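Side-chain contacts in uroporphyrinogen-III C-methyltransferase (Pseudomonas denitrificans, PDB 1S4D), which catalyses the two successive S-adenosyl-L-methionine-dependent methylations, at C-2 and C-7, that convert uroporphyrinogen III into precorrin-2 on the way to cobalamin and siroheme: residues V63-G68 / S82-E87; L88-N93 / V117-P122; I168-I173 / T193-A198. All coordinates share one frame; numbering follows the deposited sequence.

Contact 1. Residues V63-G68 / S82-E87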
loop_
_atom_site.group_PDB
_atom_site.type_symbol
_atom_site.label_atom_id
_atom_site.label_comp_id
_atom_site.label_asym_id
_atom_site.label_seq_id
_atom_site.Cartn_x
_atom_site.Cartn_y
_atom_site.Cartn_z
ATOM N N VAL B 63 26.905 -0.604 -8.788
ATOM C CA VAL B 63 27.004 -1.966 -8.289
ATOM C C VAL B 63 25.697 -2.471 -7.666
ATOM O O VAL B 63 24.948 -1.704 -7.041
ATOM C CB VAL B 63 28.338 -2.290 -7.489
ATOM C CG1 VAL B 63 29.082 -1.050 -7.140
ATOM C CG2 VAL B 63 28.094 -3.220 -6.284
ATOM N N LEU B 64 25.422 -3.750 -7.908
ATOM C CA LEU B 64 24.206 -4.391 -7.449
ATOM C C LEU B 64 24.592 -5.386 -6.381
ATOM O O LEU B 64 25.351 -6.295 -6.648
ATOM C CB LEU B 64 23.489 -5.094 -8.608
ATOM C CG LEU B 64 23.392 -4.404 -9.987
ATOM C CD1 LEU B 64 22.609 -5.287 -10.976
ATOM C CD2 LEU B 64 22.800 -2.977 -9.924
ATOM N N GLU B 65 24.078 -5.205 -5.175
ATOM C CA GLU B 65 24.428 -6.054 -4.057
ATOM C C GLU B 65 23.213 -6.757 -3.534
ATOM O O GLU B 65 22.241 -6.139 -3.132
ATOM C CB GLU B 65 24.937 -5.210 -2.910
ATOM C CG GLU B 65 26.420 -5.173 -2.727
ATOM C CD GLU B 65 26.736 -4.771 -1.323
ATOM O OE1 GLU B 65 27.483 -3.804 -1.146
ATOM O OE2 GLU B 65 26.209 -5.406 -0.394
ATOM N N PHE B 66 23.299 -8.065 -3.487
ATOM C CA PHE B 66 22.245 -8.864 -2.932
ATOM C C PHE B 66 22.424 -8.831 -1.426
ATOM O O PHE B 66 23.444 -9.262 -0.903
ATOM C CB PHE B 66 22.377 -10.260 -3.504
ATOM C CG PHE B 66 21.459 -11.243 -2.910
ATOM C CD1 PHE B 66 20.098 -11.176 -3.161
ATOM C CD2 PHE B 66 21.954 -12.264 -2.108
ATOM C CE1 PHE B 66 19.246 -12.108 -2.607
ATOM C CE2 PHE B 66 21.107 -13.203 -1.557
ATOM C CZ PHE B 66 19.748 -13.128 -1.806
ATOM N N ALA B 67 21.440 -8.271 -0.739
ATOM C CA ALA B 67 21.471 -8.128 0.709
ATOM C C ALA B 67 21.143 -9.426 1.442
ATOM O O ALA B 67 21.525 -9.590 2.594
ATOM C CB ALA B 67 20.493 -7.040 1.133
ATOM N N GLY B 68 20.441 -10.343 0.776
ATOM C CA GLY B 68 19.804 -11.465 1.450
ATOM C C GLY B 68 20.617 -12.730 1.715
ATOM O O GLY B 68 21.860 -12.677 1.862
ATOM N N SER B 82 21.999 -3.061 7.673
ATOM C CA SER B 82 21.872 -1.655 8.006
ATOM C C SER B 82 23.239 -1.005 8.152
ATOM O O SER B 82 23.444 0.117 7.682
ATOM C CB SER B 82 21.057 -1.463 9.280
ATOM O OG SER B 82 19.721 -1.879 9.093
ATOM N N LEU B 83 24.168 -1.703 8.795
ATOM C CA LEU B 83 25.502 -1.172 8.974
ATOM C C LEU B 83 26.189 -0.967 7.615
ATOM O O LEU B 83 26.925 0.022 7.441
ATOM C CB LEU B 83 26.330 -2.042 9.943
ATOM C CG LEU B 83 25.983 -1.885 11.449
ATOM C CD1 LEU B 83 26.812 -2.758 12.381
ATOM C CD2 LEU B 83 26.030 -0.444 11.919
ATOM N N ARG B 84 25.908 -1.861 6.657
ATOM C CA ARG B 84 26.538 -1.838 5.337
ATOM C C ARG B 84 26.055 -0.604 4.578
ATOM O O ARG B 84 26.858 0.066 3.907
ATOM C CB ARG B 84 26.316 -3.164 4.559
ATOM C CG ARG B 84 26.264 -3.075 3.016
ATOM C CD ARG B 84 27.419 -3.734 2.207
ATOM N NE ARG B 84 28.656 -2.961 2.244
ATOM C CZ ARG B 84 29.491 -2.727 1.211
ATOM N NH1 ARG B 84 30.583 -2.011 1.419
ATOM N NH2 ARG B 84 29.269 -3.166 -0.018
ATOM N N LEU B 85 24.759 -0.291 4.715
ATOM C CA LEU B 85 24.192 0.949 4.183
ATOM C C LEU B 85 24.924 2.171 4.733
ATOM O O LEU B 85 25.278 3.081 3.989
ATOM C CB LEU B 85 22.695 1.051 4.486
ATOM C CG LEU B 85 21.776 0.008 3.819
ATOM C CD1 LEU B 85 20.294 0.307 4.114
ATOM C CD2 LEU B 85 22.059 -0.170 2.312
ATOM N N VAL B 86 25.171 2.167 6.033
ATOM C CA VAL B 86 25.918 3.227 6.673
ATOM C C VAL B 86 27.345 3.286 6.106
ATOM O O VAL B 86 27.878 4.370 5.885
ATOM C CB VAL B 86 25.900 3.065 8.222
ATOM C CG1 VAL B 86 26.911 4.009 8.916
ATOM C CG2 VAL B 86 24.489 3.294 8.756
ATOM N N GLU B 87 27.951 2.129 5.844
ATOM C CA GLU B 87 29.336 2.114 5.383
ATOM C C GLU B 87 29.432 2.709 3.968
ATOM O O GLU B 87 30.315 3.525 3.683
ATOM C CB GLU B 87 29.939 0.708 5.502
ATOM C CG GLU B 87 31.179 0.448 4.670
ATOM C CD GLU B 87 31.587 -1.019 4.684
ATOM O OE1 GLU B 87 32.477 -1.365 5.486
ATOM O OE2 GLU B 87 31.034 -1.836 3.913
#
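E65 and R84 are the two residues that touch here, and they meet as a salt bridge between the strand 63-66 and the helix 78-90. The bridge runs from OE1 of E65 to NH2 of R84. These two atoms stand too close in the model, so the pairing itself is plausible, but the exact placing of both groups is doubtful. As modelled, the carboxylate and guanidinium planes lie 24° apart, with the E65 carboxylate at the guanidinium edge, an orientation that shares the doubt about the atoms. The second carboxylate oxygen leans on the aliphatic part of the arginine, with E65 OE2 3.3 Å from R84 CD.

The R84 chain leaves the helix with CG opposite the backbone N (chi1 150°) and then bends at both chi2 and chi3, which turns the guanidinium back beside E87, one helical turn further on. There R84 NH1 donates to E87 OE2 at 2.5 Å, close to the guanidinium plane, and R84 NE adds a weak bond to the same oxygen at 3.1 Å. These two bonds limit the rotation of the guanidinium; E65, if placed as modelled, would add to the restraint. E65 OE1 and E87 OE2 remain 6.5 Å apart, with the arginine between them.

Further out, backbone hydrogen bonds from E65 to I44 and H46 fix the strand at the margin of the parallel sheet. On the helix, L85 turns inward to V45, V95 and R97, leaving R84 and E87 to the outer surface. The cationic group shared by two acidic ones would probably ease the repulsion between the glutamates and help keep both ionised. The chemistry is therefore that of a surface salt-bridge network, with no apolar side-chain pair between 63-68 and 82-87.

Contact 2. Residues L88-N93 / V117-P122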
loop_
_atom_site.group_PDB
_atom_site.type_symbol
_atom_site.label_atom_id
_atom_site.label_comp_id
_atom_site.label_asym_id
_atom_site.label_seq_id
_atom_site.Cartn_x
_atom_site.Cartn_y
_atom_site.Cartn_z
ATOM N N LEU B 88 28.488 2.320 3.115
ATOM C CA LEU B 88 28.353 2.840 1.755
ATOM C C LEU B 88 28.126 4.342 1.702
ATOM O O LEU B 88 28.729 5.036 0.877
ATOM C CB LEU B 88 27.214 2.112 1.042
ATOM C CG LEU B 88 27.543 0.640 0.762
ATOM C CD1 LEU B 88 26.262 -0.143 0.497
ATOM C CD2 LEU B 88 28.559 0.489 -0.390
ATOM N N ALA B 89 27.258 4.831 2.586
ATOM C CA ALA B 89 26.933 6.240 2.668
ATOM C C ALA B 89 28.103 7.100 3.212
ATOM O O ALA B 89 28.452 8.138 2.634
ATOM C CB ALA B 89 25.692 6.420 3.486
ATOM N N ARG B 90 28.713 6.661 4.303
ATOM C CA ARG B 90 29.886 7.336 4.848
ATOM C C ARG B 90 31.042 7.457 3.832
ATOM O O ARG B 90 31.845 8.372 3.904
ATOM C CB ARG B 90 30.363 6.641 6.130
ATOM C CG ARG B 90 29.484 6.908 7.331
ATOM C CD ARG B 90 30.128 6.562 8.668
ATOM N NE ARG B 90 29.367 7.137 9.778
ATOM C CZ ARG B 90 29.273 6.596 10.985
ATOM N NH1 ARG B 90 29.896 5.460 11.271
ATOM N NH2 ARG B 90 28.544 7.194 11.913
ATOM N N ALA B 91 31.110 6.537 2.879
ATOM C CA ALA B 91 32.154 6.581 1.855
ATOM C C ALA B 91 31.802 7.490 0.651
ATOM O O ALA B 91 32.608 7.649 -0.274
ATOM C CB ALA B 91 32.496 5.170 1.402
ATOM N N GLY B 92 30.597 8.064 0.667
ATOM C CA GLY B 92 30.210 9.054 -0.312
ATOM C C GLY B 92 29.422 8.545 -1.496
ATOM O O GLY B 92 29.237 9.285 -2.453
ATOM N N ASN B 93 28.960 7.294 -1.442
ATOM C CA ASN B 93 28.081 6.753 -2.479
ATOM C C ASN B 93 26.658 7.331 -2.378
ATOM O O ASN B 93 26.197 7.694 -1.294
ATOM C CB ASN B 93 28.008 5.216 -2.414
ATOM C CG ASN B 93 29.315 4.542 -2.784
ATOM O OD1 ASN B 93 29.641 4.405 -3.959
ATOM N ND2 ASN B 93 30.073 4.102 -1.772
ATOM N N VAL B 117 19.681 6.926 11.150
ATOM C CA VAL B 117 19.665 8.074 12.041
ATOM C C VAL B 117 20.761 8.011 13.129
ATOM O O VAL B 117 21.530 8.962 13.302
ATOM C CB VAL B 117 18.275 8.282 12.660
ATOM C CG1 VAL B 117 18.340 9.327 13.754
ATOM C CG2 VAL B 117 17.290 8.696 11.585
ATOM N N GLU B 118 20.830 6.880 13.831
ATOM C CA GLU B 118 21.839 6.604 14.847
ATOM C C GLU B 118 23.263 6.959 14.386
ATOM O O GLU B 118 24.070 7.455 15.172
ATOM C CB GLU B 118 21.729 5.117 15.231
ATOM C CG GLU B 118 22.798 4.504 16.138
ATOM C CD GLU B 118 22.714 2.979 16.134
ATOM O OE1 GLU B 118 21.634 2.431 15.787
ATOM O OE2 GLU B 118 23.719 2.304 16.453
ATOM N N HIS B 119 23.559 6.720 13.114
ATOM C CA HIS B 119 24.905 6.933 12.584
ATOM C C HIS B 119 24.999 8.191 11.734
ATOM O O HIS B 119 25.952 8.345 10.957
ATOM C CB HIS B 119 25.375 5.725 11.776
ATOM C CG HIS B 119 25.349 4.436 12.535
ATOM N ND1 HIS B 119 26.475 3.893 13.118
ATOM C CD2 HIS B 119 24.336 3.577 12.797
ATOM C CE1 HIS B 119 26.157 2.759 13.714
ATOM N NE2 HIS B 119 24.865 2.541 13.531
ATOM N N GLN B 120 24.007 9.079 11.882
ATOM C CA GLN B 120 24.039 10.428 11.277
ATOM C C GLN B 120 23.977 10.411 9.734
ATOM O O GLN B 120 24.551 11.274 9.066
ATOM C CB GLN B 120 25.262 11.229 11.755
ATOM C CG GLN B 120 25.417 11.330 13.255
ATOM C CD GLN B 120 24.546 12.402 13.826
ATOM O OE1 GLN B 120 23.395 12.142 14.166
ATOM N NE2 GLN B 120 25.076 13.619 13.922
ATOM N N VAL B 121 23.276 9.437 9.162
ATOM C CA VAL B 121 23.169 9.365 7.707
ATOM C C VAL B 121 21.780 9.842 7.274
ATOM O O VAL B 121 20.782 9.294 7.731
ATOM C CB VAL B 121 23.452 7.931 7.211
ATOM C CG1 VAL B 121 23.203 7.798 5.726
ATOM C CG2 VAL B 121 24.871 7.529 7.542
ATOM N N PRO B 122 21.681 10.859 6.414
ATOM C CA PRO B 122 20.356 11.308 5.951
ATOM C C PRO B 122 19.735 10.269 5.036
ATOM O O PRO B 122 20.465 9.495 4.389
ATOM C CB PRO B 122 20.649 12.601 5.185
ATOM C CG PRO B 122 22.072 12.500 4.773
ATOM C CD PRO B 122 22.777 11.631 5.799
#
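A89 and V121 make the apolar part of this contact, their methyl carbons A89 CB and V121 CG1 meeting at 3.6 Å. It is also where the backbones come nearest, the CA atoms of A89 and V121 being 7.0 Å apart. With CG1 anti to the backbone N (chi1 174°), V121 turns that methyl to A89, and both residues are buried.

The polar part lies at the exposed margin. R90 reaches along an extended chain from CG to NE and brings its NH2 to the carbonyl O of H119 at 3.0 Å; the N-H...O angle of 129° marks this bond as weak. The same NH2 lies 3.5 Å from H119 CB, at the edge of the imidazole, whose plane is turned 70° from the guanidinium.

Backbone bonds shape the two helix ends that meet here. Both close in Schellman motifs, with positive phi at G92 and Q120: G92 N bonds to A89 O at 2.9 Å and N93 N to L88 O at 3.2 Å, while Q120 N bonds to V117 O at 2.9 Å and V121 N to L116 O. L88 O also accepts from N93 ND2, so the side chain of N93 folds back on the finished helix.

H119 also packs on L83 and V86 of helix 78-90, while A89 and V121 both rest on V17 of strand 16-21. The contact thus joins the C-terminal ends of helices 78-90 and 109-118 over the parallel sheet, just before the chain enters strands 94-99 and 123-126.

Contact 3. Residues I168-I173 / T193-A198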
loop_
_atom_site.group_PDB
_atom_site.type_symbol
_atom_site.label_atom_id
_atom_site.label_comp_id
_atom_site.label_asym_id
_atom_site.label_seq_id
_atom_site.Cartn_x
_atom_site.Cartn_y
_atom_site.Cartn_z
ATOM N N ILE B 168 -0.397 -12.218 18.790
ATOM C CA ILE B 168 -1.523 -11.772 18.043
ATOM C C ILE B 168 -2.654 -12.377 18.853
ATOM O O ILE B 168 -2.527 -13.489 19.445
ATOM C CB ILE B 168 -1.507 -12.295 16.621
ATOM C CG1 ILE B 168 -0.481 -11.498 15.805
ATOM C CG2 ILE B 168 -2.873 -12.177 15.996
ATOM C CD1 ILE B 168 -0.281 -12.037 14.409
ATOM N N ASN B 169 -3.670 -11.546 18.999
ATOM C CA ASN B 169 -4.880 -11.945 19.645
ATOM C C ASN B 169 -5.785 -12.361 18.490
ATOM O O ASN B 169 -6.529 -11.549 17.929
ATOM C CB ASN B 169 -5.427 -10.749 20.413
ATOM C CG ASN B 169 -6.725 -11.046 21.114
ATOM O OD1 ASN B 169 -7.027 -12.183 21.438
ATOM N ND2 ASN B 169 -7.480 -10.020 21.388
ATOM N N TRP B 170 -5.662 -13.625 18.090
ATOM C CA TRP B 170 -6.351 -14.120 16.910
ATOM C C TRP B 170 -7.878 -13.937 16.936
ATOM O O TRP B 170 -8.507 -13.847 15.891
ATOM C CB TRP B 170 -5.884 -15.562 16.560
ATOM C CG TRP B 170 -4.503 -15.565 15.898
ATOM C CD1 TRP B 170 -3.309 -15.829 16.519
ATOM C CD2 TRP B 170 -4.177 -15.252 14.517
ATOM N NE1 TRP B 170 -2.271 -15.696 15.626
ATOM C CE2 TRP B 170 -2.769 -15.353 14.390
ATOM C CE3 TRP B 170 -4.928 -14.926 13.378
ATOM C CZ2 TRP B 170 -2.098 -15.128 13.179
ATOM C CZ3 TRP B 170 -4.253 -14.705 12.160
ATOM C CH2 TRP B 170 -2.853 -14.813 12.078
ATOM N N GLN B 171 -8.477 -13.828 18.112
ATOM C CA GLN B 171 -9.925 -13.651 18.205
ATOM C C GLN B 171 -10.351 -12.211 17.846
ATOM O O GLN B 171 -11.303 -11.999 17.082
ATOM C CB GLN B 171 -10.384 -14.051 19.592
ATOM C CG GLN B 171 -11.650 -13.389 20.049
ATOM C CD GLN B 171 -12.824 -14.316 19.971
ATOM O OE1 GLN B 171 -13.172 -14.806 18.882
ATOM N NE2 GLN B 171 -13.457 -14.572 21.128
ATOM N N GLY B 172 -9.629 -11.232 18.397
ATOM C CA GLY B 172 -9.775 -9.845 17.983
ATOM C C GLY B 172 -9.599 -9.675 16.481
ATOM O O GLY B 172 -10.371 -8.973 15.815
ATOM N N ILE B 173 -8.584 -10.336 15.945
ATOM C CA ILE B 173 -8.308 -10.288 14.525
ATOM C C ILE B 173 -9.444 -10.895 13.729
ATOM O O ILE B 173 -9.825 -10.339 12.697
ATOM C CB ILE B 173 -6.912 -10.911 14.214
ATOM C CG1 ILE B 173 -5.911 -9.770 14.016
ATOM C CG2 ILE B 173 -6.940 -11.755 12.952
ATOM C CD1 ILE B 173 -4.688 -9.934 14.717
ATOM N N THR B 193 -4.803 -20.624 10.293
ATOM C CA THR B 193 -6.132 -20.954 9.855
ATOM C C THR B 193 -6.964 -21.594 10.955
ATOM O O THR B 193 -8.170 -21.363 11.058
ATOM C CB THR B 193 -5.982 -21.816 8.626
ATOM O OG1 THR B 193 -6.537 -21.111 7.506
ATOM C CG2 THR B 193 -6.744 -23.067 8.728
ATOM N N ALA B 194 -6.339 -22.384 11.813
ATOM C CA ALA B 194 -7.088 -22.909 12.954
ATOM C C ALA B 194 -7.372 -21.790 14.010
ATOM O O ALA B 194 -8.434 -21.806 14.664
ATOM C CB ALA B 194 -6.376 -24.103 13.562
ATOM N N ASN B 195 -6.449 -20.821 14.151
ATOM C CA ASN B 195 -6.669 -19.708 15.074
ATOM C C ASN B 195 -7.934 -18.971 14.671
ATOM O O ASN B 195 -8.841 -18.770 15.477
ATOM C CB ASN B 195 -5.500 -18.733 15.091
ATOM C CG ASN B 195 -4.272 -19.253 15.870
ATOM O OD1 ASN B 195 -3.157 -18.757 15.659
ATOM N ND2 ASN B 195 -4.459 -20.217 16.749
ATOM N N LEU B 196 -8.013 -18.621 13.400
ATOM C CA LEU B 196 -9.141 -17.897 12.873
ATOM C C LEU B 196 -10.443 -18.664 13.072
ATOM O O LEU B 196 -11.454 -18.067 13.449
ATOM C CB LEU B 196 -8.907 -17.642 11.388
ATOM C CG LEU B 196 -8.439 -16.307 10.808
ATOM C CD1 LEU B 196 -7.945 -15.278 11.863
ATOM C CD2 LEU B 196 -7.426 -16.533 9.667
ATOM N N ILE B 197 -10.438 -19.972 12.813
ATOM C CA ILE B 197 -11.654 -20.775 13.006
ATOM C C ILE B 197 -12.064 -20.840 14.503
ATOM O O ILE B 197 -13.250 -20.813 14.830
ATOM C CB ILE B 197 -11.511 -22.228 12.378
ATOM C CG1 ILE B 197 -11.373 -22.155 10.840
ATOM C CG2 ILE B 197 -12.685 -23.172 12.814
ATOM C CD1 ILE B 197 -10.898 -23.447 10.159
ATOM N N ALA B 198 -11.085 -20.942 15.405
ATOM C CA ALA B 198 -11.357 -20.937 16.846
ATOM C C ALA B 198 -11.936 -19.568 17.228
ATOM O O ALA B 198 -12.714 -19.443 18.184
ATOM C CB ALA B 198 -10.088 -21.240 17.640
#
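W170 presents one face of its indole to N195, and these two residues together with L196 carry most of the contact. W170 CG stands beside the backbone N, anti to the carbonyl carbon (chi1 -76°), which lays that face toward N195. N195 CB sits over the five-membered ring, 3.8 Å from its centroid and 29° off the normal, a CH-pi contact. The amide follows it across the same face: N195 OD1 stands 3.0 Å above the ring plane, toward the rim. Because it lies above the plane, its 3.2 Å approach to W170 NE1 has a poor angle and makes no hydrogen bond. On the opposite face, I168 CG2 of the same segment lies toward the rim.

L196 comes to the edge instead. Its CD1 is 3.4 Å from W170 CE3, near the ring plane, and also touches I173 CG2 at 3.8 Å.

W170 and I173 lean on L155 of strand 151-156, and L196 on L225 of helix 225-235. Helix 170-176 is the helix of the beta-alpha-beta crossover joining the adjacent parallel strands 151-156 and 179-183. The contact packs its first turn against the last turns of helix 189-198, while I173 also meets G176 of the second subunit.

Contacts 1 and 2 share helix 78-90, their centres 12 Å apart, and they touch each other. Both belong to the parallel sheet and its helices, whereas contact 3 belongs to the mixed sheet, with nearest atoms about 23 Å from contact 1 and 26 Å from contact 2. Chemistry differs with place: contact 1 is a surface contact carried by charged side chains; contact 2 is partly buried, apolar inside and weakly polar at its margin; contact 3, also partly buried, rests on an aromatic face and aliphatic methyls. Only contacts 2 and 3 lie within reach of the second subunit.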